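Local coordinates for peptide-binding protein (Photobacterium damsela subsp. piscicida, PDB 6SQX) that cleaves the peptidoglycan of potentially competing bacteria as a secreted NlpC/P60 endopeptidase, probably of the cysteine type, at residues T25-I30 and D446-G451; I309-G314 and G435-T440. All blocks are in the same frame, centred on the assembly; numbering follows the deposited sequence.

In the fold
The centres of the two contacts lie about 15 Å apart, on the same side of the chain's centre. Along the chain the order is 25-30, 309-314, 435-440, 446-451, so the N-terminal and C-terminal partners of contact 1 enclose contact 2. Strand 438-441, the edge of a six-stranded antiparallel sheet, begins within 435-440; helix 449-453 follows it. The contacts also touch directly: Ile28 packs on Leu438, and Ile30 on Ile439 and Thr440. Contact 1 is a surface contact that fastens the N-terminal segment to the NlpC/P60 part of the fold. Contact 2 is partly buried and joins the edge of that sheet to the loop before helix 326-334.

Contact 1: T25-I30 and D446-G451; sequences TIPIEI and DAFTEG. With EDO (1,2-ethanediol), chain K; EDO (1,2-ethanediol), chain R.
Two hydrogen bonds hold Glu29 OE1: one with Tyr405 OH of strand 395-405, the other from water 1, whose oxygen is 2.6 Å from OE1. The same water accepts from Ala447 N, at the 3-10 turn that leads into helix 449-453 of the NlpC/P60 part. This turn receives the segment after the N-terminal strand 23-25. Glu29 OE2 accepts from Gly445 N, so both carboxylate oxygens are tied down and the group spans the start of this turn. The extended chain of Glu29 has CG beside its backbone N (chi1 -65°). This brings CG to Phe448, 3.6 Å from CE2, approaching the ring obliquely and tip to tip. Carboxylate and ring planes are 46° apart.

Phe448 occupies the N-cap position. Pro27 lies over one ring face in a CH-pi contact, its CD 3.8 Å from the ring centroid. Ile26 comes in obliquely, its CB 3.8 Å from Phe448 CD2, while its backbone pairs with Leu433 of the neighbouring strand. Within the turn, Asp446 O accepts from both Thr449 N and Thr449 OG1. The ethanediol of chain K, probably from the crystallisation liquor, places C2 at the edge of the Phe448 ring; its O1 donates to Glu29 O at 2.9 Å.

Contact 2: I309-G314 and G435-T440; sequences IGMPYG and GQTLIT
Segments 309-314 and 435-440 run roughly antiparallel (148° between the CA 309 to 313 and CA 435 to 439 directions) and meet in a single beta bridge, Pro312 and Gln436 forming a non-hydrogen-bonded pair with CA atoms 4.2 Å apart. Flanking this pair, Thr437 N donates to Met311 O at 2.9 Å, in the carbonyl plane. Tyr313 N donates to Gly435 O at 2.9 Å, but from well above the carbonyl plane. A third bond, Gly310 N to Thr437 O at 2.9 Å, is almost straight, 176° at the hydrogen. Each of the three carbonyl oxygens also meets a CA-H, of Gln436, Pro312 and Ile309 in turn.

Gly310 and Met311 thus lie opposite the one residue Thr437, a G1 beta bulge with Gly310 at position 1. Its phi is positive, and a CB there would be jammed against the carbonyl O of Ile309. With CG between backbone N and carbonyl carbon (chi1 54°), Gln436 brings OE1 within 3.3 Å of Gly310 CA. Met311 and Thr437 lie side by side and point the same way, Met311 CE 3.7 Å from Thr437 OG1. That hydroxyl is hydrogen-bonded to water 2 at 2.8 Å. Both side chains reach Leu327 of helix 326-334. Ile309 and Ile439 cross obliquely, CD1 to CD1 at 3.9 Å, and Ile309 CG2 meets Leu438 CD2.

The Tyr313 side chain meets Gly435 only at CB; with CG anti to the backbone N, its ring leads away. Its OH is hydrogen-bonded to OD1 of cysteinesulfonic acid 324, the oxidised form of a cysteine in an Asp-Cys-Ser-Gly sequence, which in NlpC/P60 peptidases carries the nucleophile. The bridge joins the edge strand to the loop that leads to the probable active site, just before helix 326-334 of the papain-like NlpC/P60 fold.

Contact 1: T25-I30 and D446-G451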
ATOM      1  N   THR A  25      -7.605  23.892  -0.469  1.00 18.20           N
ATOM      2  CA  THR A  25      -7.806  22.981   0.658  1.00 17.92           C
ATOM      3  C   THR A  25      -9.292  22.902   1.008  1.00 19.01           C
ATOM      4  O   THR A  25     -10.054  23.844   0.768  1.00 19.68           O
ATOM      5  CB  THR A  25      -7.044  23.452   1.888  1.00 19.38           C
ATOM      6  OG1 THR A  25      -7.564  24.759   2.245  1.00 21.62           O
ATOM      7  CG2 THR A  25      -5.552  23.510   1.597  1.00 22.09           C
ATOM      8  N   ILE A  26      -9.711  21.758   1.541  1.00 17.45           N
ATOM      9  CA  ILE A  26     -11.048  21.648   2.119  1.00 17.57           C
ATOM     10  C   ILE A  26     -10.956  21.163   3.562  1.00 18.58           C
ATOM     11  O   ILE A  26     -10.031  20.413   3.917  1.00 18.62           O
ATOM     12  CB  ILE A  26     -11.982  20.756   1.263  1.00 18.80           C
ATOM     13  CG1 ILE A  26     -11.352  19.371   0.932  1.00 19.56           C
ATOM     14  CG2 ILE A  26     -12.472  21.507   0.015  1.00 20.29           C
ATOM     15  CD1 ILE A  26     -12.416  18.341   0.509  1.00 20.25           C
ATOM     16  N   PRO A  27     -11.920  21.539   4.395  1.00 17.90           N
ATOM     17  CA  PRO A  27     -11.901  21.123   5.803  1.00 17.53           C
ATOM     18  C   PRO A  27     -12.106  19.623   5.956  1.00 17.70           C
ATOM     19  O   PRO A  27     -12.688  18.962   5.085  1.00 18.66           O
ATOM     20  CB  PRO A  27     -13.107  21.865   6.397  1.00 17.42           C
ATOM     21  CG  PRO A  27     -13.282  23.065   5.531  1.00 18.83           C
ATOM     22  CD  PRO A  27     -12.959  22.554   4.112  1.00 19.23           C
ATOM     23  N   ILE A  28     -11.649  19.098   7.101  1.00 18.65           N
ATOM     24  CA  ILE A  28     -12.060  17.775   7.560  1.00 18.85           C
ATOM     25  C   ILE A  28     -13.547  17.822   7.881  1.00 19.43           C
ATOM     26  O   ILE A  28     -14.041  18.800   8.458  1.00 21.75           O
ATOM     27  CB  ILE A  28     -11.245  17.376   8.801  1.00 20.23           C
ATOM     28  CG1 ILE A  28      -9.761  17.310   8.441  1.00 20.39           C
ATOM     29  CG2 ILE A  28     -11.707  16.021   9.353  1.00 21.04           C
ATOM     30  CD1 ILE A  28      -8.839  16.937   9.636  1.00 21.63           C
ATOM     31  N   GLU A  29     -14.294  16.787   7.490  1.00 19.57           N
ATOM     32  CA  GLU A  29     -15.756  16.850   7.550  1.00 19.08           C
ATOM     33  C   GLU A  29     -16.359  16.155   8.757  1.00 19.73           C
ATOM     34  O   GLU A  29     -17.238  16.718   9.422  1.00 22.47           O
ATOM     35  CB  GLU A  29     -16.361  16.226   6.288  1.00 19.33           C
ATOM     36  CG  GLU A  29     -16.015  17.007   5.021  1.00 20.89           C
ATOM     37  CD  GLU A  29     -16.679  16.451   3.804  1.00 21.18           C
ATOM     38  OE1 GLU A  29     -17.871  16.746   3.560  1.00 23.18           O
ATOM     39  OE2 GLU A  29     -16.017  15.665   3.104  1.00 21.43           O
ATOM     40  N   ILE A  30     -15.922  14.945   9.069  1.00 20.32           N
ATOM     41  CA  ILE A  30     -16.557  14.138  10.101  1.00 20.51           C
ATOM     42  C   ILE A  30     -15.553  13.757  11.197  1.00 19.64           C
ATOM     43  O   ILE A  30     -14.351  14.001  11.095  1.00 19.94           O
ATOM     44  CB  ILE A  30     -17.298  12.915   9.529  1.00 20.18           C
ATOM     45  CG1 ILE A  30     -16.343  12.002   8.756  1.00 20.73           C
ATOM     46  CG2 ILE A  30     -18.439  13.402   8.662  1.00 21.25           C
ATOM     47  CD1 ILE A  30     -17.048  10.763   8.209  1.00 22.18           C
ATOM     48  N   ASP A 446     -18.370  16.757  -0.874  1.00 21.25           N
ATOM     49  CA  ASP A 446     -19.668  17.125  -1.447  1.00 23.06           C
ATOM     50  C   ASP A 446     -20.318  18.243  -0.652  1.00 21.88           C
ATOM     51  O   ASP A 446     -21.049  19.069  -1.221  1.00 21.95           O
ATOM     52  CB  ASP A 446     -20.627  15.927  -1.476  1.00 24.46           C
ATOM     53  CG  ASP A 446     -20.399  14.982  -2.646  1.00 26.98           C
ATOM     54  OD1 ASP A 446     -19.514  15.224  -3.478  1.00 27.08           O
ATOM     55  OD2 ASP A 446     -21.147  13.992  -2.710  1.00 28.31           O
ATOM     56  N   ALA A 447     -20.047  18.301   0.654  1.00 21.72           N
ATOM     57  CA  ALA A 447     -20.615  19.343   1.491  1.00 22.53           C
ATOM     58  C   ALA A 447     -20.156  20.732   1.088  1.00 20.96           C
ATOM     59  O   ALA A 447     -20.848  21.707   1.410  1.00 24.00           O
ATOM     60  CB  ALA A 447     -20.234  19.100   2.955  1.00 25.29           C
ATOM     61  N   PHE A 448     -19.040  20.847   0.375  1.00 19.87           N
ATOM     62  CA  PHE A 448     -18.444  22.116  -0.014  1.00 19.95           C
ATOM     63  C   PHE A 448     -18.741  22.476  -1.462  1.00 21.30           C
ATOM     64  O   PHE A 448     -18.243  23.495  -1.965  1.00 22.24           O
ATOM     65  CB  PHE A 448     -16.935  22.066   0.241  1.00 20.63           C
ATOM     66  CG  PHE A 448     -16.594  21.563   1.608  1.00 20.59           C
ATOM     67  CD1 PHE A 448     -17.088  22.201   2.744  1.00 21.33           C
ATOM     68  CD2 PHE A 448     -15.783  20.442   1.778  1.00 21.45           C
ATOM     69  CE1 PHE A 448     -16.799  21.698   4.033  1.00 21.92           C
ATOM     70  CE2 PHE A 448     -15.470  19.966   3.050  1.00 21.05           C
ATOM     71  CZ  PHE A 448     -15.995  20.592   4.181  1.00 21.88           C
ATOM     72  N   THR A 449     -19.592  21.687  -2.119  1.00 22.99           N
ATOM     73  CA  THR A 449     -19.861  21.894  -3.538  1.00 22.83           C
ATOM     74  C   THR A 449     -20.419  23.286  -3.798  1.00 21.74           C
ATOM     75  O   THR A 449     -19.969  23.982  -4.712  1.00 22.37           O
ATOM     76  CB  THR A 449     -20.839  20.834  -4.026  1.00 24.76           C
ATOM     77  OG1 THR A 449     -20.233  19.538  -3.891  1.00 27.19           O
ATOM     78  CG2 THR A 449     -21.195  21.069  -5.497  1.00 24.99           C
ATOM     79  N   GLU A 450     -21.401  23.713  -2.996  1.00 21.71           N
ATOM     80  CA  GLU A 450     -22.011  25.016  -3.226  1.00 21.93           C
ATOM     81  C   GLU A 450     -20.996  26.141  -3.031  1.00 21.10           C
ATOM     82  O   GLU A 450     -20.888  27.039  -3.867  1.00 21.49           O
ATOM     83  CB  GLU A 450     -23.221  25.205  -2.319  1.00 23.44           C
ATOM     84  CG  GLU A 450     -23.959  26.491  -2.538  1.00 26.01           C
ATOM     85  CD  GLU A 450     -25.109  26.674  -1.572  1.00 31.07           C
ATOM     86  OE1 GLU A 450     -25.375  25.758  -0.746  1.00 33.21           O
ATOM     87  OE2 GLU A 450     -25.740  27.753  -1.634  1.00 32.17           O
ATOM     88  N   GLY A 451     -20.210  26.087  -1.946  1.00 20.44           N
ATOM     89  CA  GLY A 451     -19.215  27.130  -1.714  1.00 20.71           C
ATOM     90  C   GLY A 451     -18.156  27.176  -2.801  1.00 20.83           C
ATOM     91  O   GLY A 451     -17.756  28.253  -3.255  1.00 21.94           O
TER
HETATM   92  C1  EDO K 509     -16.620  20.403   9.392  1.00 46.40           C
HETATM   93  O1  EDO K 509     -17.742  19.524   9.560  1.00 49.77           O
HETATM   94  C2  EDO K 509     -16.773  21.100   8.047  1.00 46.23           C
HETATM   95  O2  EDO K 509     -18.102  21.639   7.976  1.00 52.02           O
HETATM   96  C1  EDO R 516     -14.915  16.935  13.132  1.00 52.10           C
HETATM   97  O1  EDO R 516     -13.518  17.005  12.825  1.00 58.23           O
HETATM   98  C2  EDO R 516     -15.594  17.908  12.186  1.00 52.19           C
HETATM   99  O2  EDO R 516     -14.622  18.889  11.804  1.00 55.62           O
HETATM  100  O   HOH W   1     -19.364  15.513   1.806  1.00 23.74           O

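Contact 2: I309-G314 and G435-T440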
ATOM      1  N   ILE A 309      -4.794   7.781  11.029  1.00 17.55           N
ATOM      2  CA  ILE A 309      -5.426   9.046  10.689  1.00 16.66           C
ATOM      3  C   ILE A 309      -4.416  10.165  10.831  1.00 16.02           C
ATOM      4  O   ILE A 309      -3.682  10.240  11.829  1.00 18.07           O
ATOM      5  CB  ILE A 309      -6.663   9.287  11.559  1.00 16.36           C
ATOM      6  CG1 ILE A 309      -7.773   8.244  11.246  1.00 17.58           C
ATOM      7  CG2 ILE A 309      -7.141  10.744  11.416  1.00 18.57           C
ATOM      8  CD1 ILE A 309      -9.026   8.311  12.163  1.00 20.14           C
ATOM      9  N   GLY A 310      -4.366  11.029   9.833  1.00 15.90           N
ATOM     10  CA  GLY A 310      -3.422  12.116   9.786  1.00 15.50           C
ATOM     11  C   GLY A 310      -2.099  11.794   9.102  1.00 16.21           C
ATOM     12  O   GLY A 310      -1.293  12.724   8.871  1.00 17.37           O
ATOM     13  N   MET A 311      -1.835  10.513   8.746  1.00 15.11           N
ATOM     14  CA  MET A 311      -0.629  10.225   7.979  1.00 15.50           C
ATOM     15  C   MET A 311      -0.697  10.920   6.621  1.00 14.83           C
ATOM     16  O   MET A 311      -1.725  10.819   5.939  1.00 15.77           O
ATOM     17  CB  MET A 311      -0.592   8.725   7.762  1.00 15.56           C
ATOM     18  CG  MET A 311       0.540   8.303   6.833  1.00 16.18           C
ATOM     19  SD  MET A 311       0.786   6.502   6.684  1.00 16.42           S
ATOM     20  CE  MET A 311      -0.854   5.941   6.170  1.00 18.18           C
ATOM     21  N   PRO A 312       0.319  11.671   6.222  1.00 15.13           N
ATOM     22  CA  PRO A 312       0.270  12.318   4.902  1.00 15.92           C
ATOM     23  C   PRO A 312       0.074  11.287   3.796  1.00 16.45           C
ATOM     24  O   PRO A 312       0.505  10.132   3.897  1.00 16.41           O
ATOM     25  CB  PRO A 312       1.648  12.993   4.770  1.00 16.49           C
ATOM     26  CG  PRO A 312       2.155  13.121   6.190  1.00 17.76           C
ATOM     27  CD  PRO A 312       1.577  11.950   6.947  1.00 16.61           C
ATOM     28  N   TYR A 313      -0.576  11.737   2.718  1.00 16.11           N
ATOM     29  CA  TYR A 313      -0.694  10.923   1.498  1.00 15.76           C
ATOM     30  C   TYR A 313       0.666  10.845   0.815  1.00 16.48           C
ATOM     31  O   TYR A 313       1.234  11.867   0.406  1.00 18.62           O
ATOM     32  CB  TYR A 313      -1.696  11.593   0.560  1.00 16.11           C
ATOM     33  CG  TYR A 313      -1.912  10.805  -0.734  1.00 17.51           C
ATOM     34  CD1 TYR A 313      -1.040  10.960  -1.831  1.00 16.42           C
ATOM     35  CD2 TYR A 313      -2.955   9.878  -0.822  1.00 17.38           C
ATOM     36  CE1 TYR A 313      -1.232  10.235  -2.998  1.00 17.25           C
ATOM     37  CE2 TYR A 313      -3.144   9.139  -1.985  1.00 17.32           C
ATOM     38  CZ  TYR A 313      -2.277   9.325  -3.037  1.00 16.45           C
ATOM     39  OH  TYR A 313      -2.457   8.587  -4.234  1.00 18.83           O
ATOM     40  N   GLY A 314       1.162   9.610   0.640  1.00 15.66           N
ATOM     41  CA  GLY A 314       2.407   9.400  -0.086  1.00 16.63           C
ATOM     42  C   GLY A 314       2.182   8.531  -1.319  1.00 16.27           C
ATOM     43  O   GLY A 314       2.003   7.313  -1.169  1.00 17.72           O
ATOM     44  N   GLY A 435      -5.108  15.132   1.316  1.00 17.35           N
ATOM     45  CA  GLY A 435      -3.679  14.935   1.476  1.00 17.69           C
ATOM     46  C   GLY A 435      -3.255  14.190   2.722  1.00 16.52           C
ATOM     47  O   GLY A 435      -2.065  14.254   3.083  1.00 15.25           O
ATOM     48  N   GLN A 436      -4.174  13.474   3.363  1.00 16.82           N
ATOM     49  CA  GLN A 436      -3.889  12.733   4.593  1.00 15.72           C
ATOM     50  C   GLN A 436      -4.928  11.641   4.737  1.00 15.74           C
ATOM     51  O   GLN A 436      -6.043  11.768   4.210  1.00 17.37           O
ATOM     52  CB  GLN A 436      -3.897  13.610   5.869  1.00 17.26           C
ATOM     53  CG  GLN A 436      -5.181  14.409   6.061  1.00 17.49           C
ATOM     54  CD  GLN A 436      -5.249  15.149   7.391  1.00 19.05           C
ATOM     55  OE1 GLN A 436      -5.145  14.536   8.448  1.00 19.37           O
ATOM     56  NE2 GLN A 436      -5.442  16.463   7.336  1.00 20.19           N
ATOM     57  N   THR A 437      -4.562  10.574   5.455  1.00 15.66           N
ATOM     58  CA  THR A 437      -5.516   9.515   5.755  1.00 14.94           C
ATOM     59  C   THR A 437      -6.598  10.037   6.693  1.00 15.08           C
ATOM     60  O   THR A 437      -6.296  10.651   7.740  1.00 15.59           O
ATOM     61  CB  THR A 437      -4.789   8.309   6.390  1.00 15.35           C
ATOM     62  OG1 THR A 437      -4.020   7.635   5.362  1.00 16.42           O
ATOM     63  CG2 THR A 437      -5.723   7.287   7.017  1.00 16.72           C
ATOM     64  N   LEU A 438      -7.854   9.751   6.367  1.00 16.07           N
ATOM     65  CA  LEU A 438      -8.998  10.208   7.150  1.00 16.11           C
ATOM     66  C   LEU A 438     -10.134   9.214   7.060  1.00 15.24           C
ATOM     67  O   LEU A 438     -10.192   8.383   6.133  1.00 16.78           O
ATOM     68  CB  LEU A 438      -9.573  11.524   6.622  1.00 17.49           C
ATOM     69  CG  LEU A 438      -8.728  12.784   6.736  1.00 18.55           C
ATOM     70  CD1 LEU A 438      -9.501  13.893   6.032  1.00 19.61           C
ATOM     71  CD2 LEU A 438      -8.455  13.169   8.206  1.00 18.72           C
ATOM     72  N   ILE A 439     -11.069   9.315   7.999  1.00 15.50           N
ATOM     73  CA  ILE A 439     -12.417   8.771   7.789  1.00 16.28           C
ATOM     74  C   ILE A 439     -13.243   9.853   7.106  1.00 16.99           C
ATOM     75  O   ILE A 439     -13.273  10.988   7.583  1.00 18.44           O
ATOM     76  CB  ILE A 439     -13.073   8.342   9.109  1.00 17.08           C
ATOM     77  CG1 ILE A 439     -12.203   7.297   9.818  1.00 17.17           C
ATOM     78  CG2 ILE A 439     -14.499   7.790   8.862  1.00 19.11           C
ATOM     79  CD1 ILE A 439     -12.582   7.124  11.279  1.00 19.70           C
ATOM     80  N   THR A 440     -13.837   9.567   5.944  1.00 17.82           N
ATOM     81  CA  THR A 440     -14.551  10.593   5.202  1.00 18.27           C
ATOM     82  C   THR A 440     -15.901  10.067   4.731  1.00 18.46           C
ATOM     83  O   THR A 440     -16.099   8.853   4.611  1.00 20.08           O
ATOM     84  CB  THR A 440     -13.768  11.047   3.957  1.00 17.78           C
ATOM     85  OG1 THR A 440     -13.752   9.965   3.007  1.00 18.72           O
ATOM     86  CG2 THR A 440     -12.360  11.415   4.253  1.00 18.78           C
TER
HETATM   87  O   HOH W   2      -1.851   8.489   3.890  1.00 17.52           O